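Probable branched-chain-amino-acid aminotransferase (Thermotoga maritima MSB8, PDB 3CSW) probably catalyses the pyridoxal-phosphate-dependent transfer of the amino group between leucine, isoleucine or valine and 2-oxoglutarate. Local coordinates at residues Tyr60-Arg65 and Ile199-Thr204. Sequence-based numbering, arbitrary orientation. Where two conformers were deposited one is given.
With PLP (pyridoxal-5'-phosphate), chain E.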
loop_
_atom_site.group_PDB
_atom_site.type_symbol
_atom_site.label_atom_id
_atom_site.label_comp_id
_atom_site.label_asym_id
_atom_site.label_seq_id
_atom_site.Cartn_x
_atom_site.Cartn_y
_atom_site.Cartn_z
ATOM N N TYR A 60 -21.586 -18.690 17.610
ATOM C CA TYR A 60 -20.686 -19.722 18.129
ATOM C C TYR A 60 -19.595 -20.102 17.119
ATOM O O TYR A 60 -18.430 -20.247 17.476
ATOM C CB TYR A 60 -21.481 -20.978 18.512
ATOM C CG TYR A 60 -20.632 -22.061 19.143
ATOM C CD1 TYR A 60 -20.271 -22.001 20.489
ATOM C CD2 TYR A 60 -20.162 -23.124 18.387
ATOM C CE1 TYR A 60 -19.468 -22.983 21.065
ATOM C CE2 TYR A 60 -19.354 -24.116 18.945
ATOM C CZ TYR A 60 -19.011 -24.047 20.281
ATOM O OH TYR A 60 -18.221 -25.057 20.822
ATOM N N THR A 61 -19.965 -20.281 15.859
ATOM C CA THR A 61 -18.969 -20.678 14.849
ATOM C C THR A 61 -17.991 -19.533 14.547
ATOM O O THR A 61 -16.827 -19.797 14.255
ATOM C CB THR A 61 -19.621 -21.258 13.559
ATOM O OG1 THR A 61 -20.229 -20.211 12.809
ATOM C CG2 THR A 61 -20.685 -22.314 13.928
ATOM N N ARG A 62 -18.447 -18.281 14.616
ATOM C CA ARG A 62 -17.570 -17.113 14.428
ATOM C C ARG A 62 -16.590 -17.027 15.582
ATOM O O ARG A 62 -15.428 -16.679 15.392
ATOM C CB ARG A 62 -18.339 -15.782 14.371
ATOM C CG ARG A 62 -18.504 -15.142 12.995
ATOM C CD ARG A 62 -18.246 -13.619 13.059
ATOM N NE ARG A 62 -19.128 -12.927 14.004
ATOM C CZ ARG A 62 -19.838 -11.831 13.743
ATOM N NH1 ARG A 62 -19.792 -11.243 12.560
ATOM N NH2 ARG A 62 -20.594 -11.309 14.691
ATOM N N LEU A 63 -17.084 -17.318 16.788
ATOM C CA LEU A 63 -16.246 -17.318 17.989
ATOM C C LEU A 63 -15.145 -18.365 17.806
ATOM O O LEU A 63 -13.969 -18.077 18.014
ATOM C CB LEU A 63 -17.077 -17.587 19.255
ATOM C CG LEU A 63 -16.420 -17.405 20.638
ATOM C CD1 LEU A 63 -16.029 -15.938 20.945
ATOM C CD2 LEU A 63 -17.337 -17.915 21.743
ATOM N N LYS A 64 -15.525 -19.572 17.395
ATOM C CA LYS A 64 -14.545 -20.635 17.148
ATOM C C LYS A 64 -13.486 -20.213 16.107
ATOM O O LYS A 64 -12.287 -20.435 16.280
ATOM C CB LYS A 64 -15.255 -21.915 16.706
ATOM C CG LYS A 64 -14.307 -23.087 16.555
ATOM C CD LYS A 64 -15.019 -24.435 16.298
ATOM C CE LYS A 64 -14.021 -25.609 16.465
ATOM N NZ LYS A 64 -12.604 -25.251 16.032
ATOM N N ARG A 65 -13.942 -19.584 15.039
ATOM C CA ARG A 65 -13.059 -19.097 13.997
ATOM C C ARG A 65 -12.081 -18.031 14.506
ATOM O O ARG A 65 -10.907 -18.065 14.144
ATOM C CB ARG A 65 -13.876 -18.559 12.812
ATOM C CG ARG A 65 -13.028 -18.069 11.666
ATOM C CD ARG A 65 -13.878 -17.464 10.583
ATOM N NE ARG A 65 -14.459 -16.201 11.028
ATOM C CZ ARG A 65 -15.371 -15.512 10.358
ATOM N NH1 ARG A 65 -15.817 -15.947 9.188
ATOM N NH2 ARG A 65 -15.840 -14.383 10.870
ATOM N N ILE A 199 -13.309 -7.012 5.392
ATOM C CA ILE A 199 -14.312 -6.688 6.388
ATOM C C ILE A 199 -14.720 -7.899 7.216
ATOM O O ILE A 199 -14.394 -9.025 6.879
ATOM C CB ILE A 199 -15.585 -6.049 5.705
ATOM C CG1 ILE A 199 -16.309 -7.073 4.826
ATOM C CG2 ILE A 199 -15.171 -4.822 4.895
ATOM C CD1 ILE A 199 -17.689 -6.698 4.369
ATOM N N LEU A 200 -15.443 -7.626 8.303
ATOM C CA LEU A 200 -16.097 -8.639 9.119
ATOM C C LEU A 200 -17.423 -9.066 8.459
ATOM O O LEU A 200 -18.186 -8.225 7.999
ATOM C CB LEU A 200 -16.377 -8.046 10.477
ATOM C CG LEU A 200 -16.687 -9.000 11.598
ATOM C CD1 LEU A 200 -15.493 -9.865 11.898
ATOM C CD2 LEU A 200 -17.067 -8.189 12.802
ATOM N N ASP A 201 -17.659 -10.375 8.385
ATOM C CA ASP A 201 -18.888 -10.945 7.800
ATOM C C ASP A 201 -20.003 -10.915 8.847
ATOM O O ASP A 201 -20.306 -11.914 9.495
ATOM C CB ASP A 201 -18.665 -12.385 7.272
ATOM C CG ASP A 201 -17.983 -13.305 8.301
ATOM O OD1 ASP A 201 -17.218 -12.806 9.170
ATOM O OD2 ASP A 201 -18.205 -14.531 8.236
ATOM N N GLY A 202 -20.575 -9.738 9.035
ATOM C CA GLY A 202 -21.625 -9.567 10.007
ATOM C C GLY A 202 -22.825 -10.463 9.746
ATOM O O GLY A 202 -23.215 -10.692 8.586
ATOM N N ILE A 203 -23.383 -10.973 10.832
ATOM C CA ILE A 203 -24.584 -11.815 10.800
ATOM C C ILE A 203 -25.853 -11.032 10.392
ATOM O O ILE A 203 -26.726 -11.597 9.732
ATOM C CB ILE A 203 -24.774 -12.547 12.156
ATOM C CG1 ILE A 203 -23.611 -13.540 12.321
ATOM C CG2 ILE A 203 -26.204 -13.189 12.256
ATOM C CD1 ILE A 203 -23.487 -14.182 13.659
ATOM N N THR A 204 -25.949 -9.750 10.763
ATOM C CA THR A 204 -27.071 -8.891 10.303
ATOM C C THR A 204 -26.964 -8.629 8.803
ATOM O O THR A 204 -27.939 -8.714 8.069
ATOM C CB THR A 204 -27.127 -7.525 11.046
ATOM O OG1 THR A 204 -26.838 -7.713 12.431
ATOM C CG2 THR A 204 -28.514 -6.845 10.887
HETATM N N1 PLP E . -18.188 -4.620 11.807
HETATM C C2 PLP E . -17.475 -4.595 13.001
HETATM C C2A PLP E . -16.108 -3.983 12.982
HETATM C C3 PLP E . -18.047 -5.132 14.175
HETATM O O3 PLP E . -17.397 -5.042 15.383
HETATM C C4 PLP E . -19.345 -5.695 14.124
HETATM C C4A PLP E . -20.004 -6.215 15.372
HETATM O O4A PLP E . -20.587 -5.430 16.143
HETATM C C5 PLP E . -20.047 -5.702 12.907
HETATM C C6 PLP E . -19.453 -5.172 11.760
HETATM C C5A PLP E . -21.510 -6.078 12.841
HETATM O O4P PLP E . -21.653 -7.491 12.777
HETATM P P PLP E . -22.997 -8.261 13.290
HETATM O O1P PLP E . -22.724 -9.776 13.377
HETATM O O2P PLP E . -24.115 -8.009 12.319
HETATM O O3P PLP E . -23.312 -7.666 14.656
#
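R62 and D201 have the nearest CA atoms across the two segments, 9.1 Å apart, where helix 56-68 faces the loop leading into helix 203-214; G202 holds the N-cap position of the latter. Arginine side chains span the distance between helix and loop, and the arrangement is the phosphate-binding site of a class-IV, pyridoxal-phosphate-dependent aminotransferase. The start of helix 203-214 receives the phosphate through backbone amides: I203 N donates to PLP O1P and T204 N to O2P, while T204 OG1 reaches the same O2P at 2.7 Å. In the conformer given of the two deposited, R62 comes to O1P from the other segment, NH2 donating at 2.9 Å and NH1 adding a weak bond, so that O1P lies at the guanidinium edge, near its plane. CD1 of I203 lies over one guanidinium face, offset toward the rim, and a salt bridge from R62 NE to E44 is likely to limit rotation of the group. On the cofactor ring, L200 puts CD2 3.5 Å from PLP C3; its CG, anti to the backbone N (chi1 -163°), also approaches R62 NH1. Three residues, just under one turn, further along the helix, R65 meets D201 tip to tip in an end-on, two-nitrogen salt bridge, with guanidinium and carboxylate planes 37° apart. An alanine in place of R65 would probably leave the D201 carboxylate without this two-point grip and freer to turn, weakening the tie between helix and loop. Of the two R65 bonds, NH1 to D201 OD2 spans 2.9 Å and meets the oxygen on its syn side, 29° out of the carboxylate plane, whereas NH2 donates to the syn lone pair of D201 OD1 at 2.7 Å.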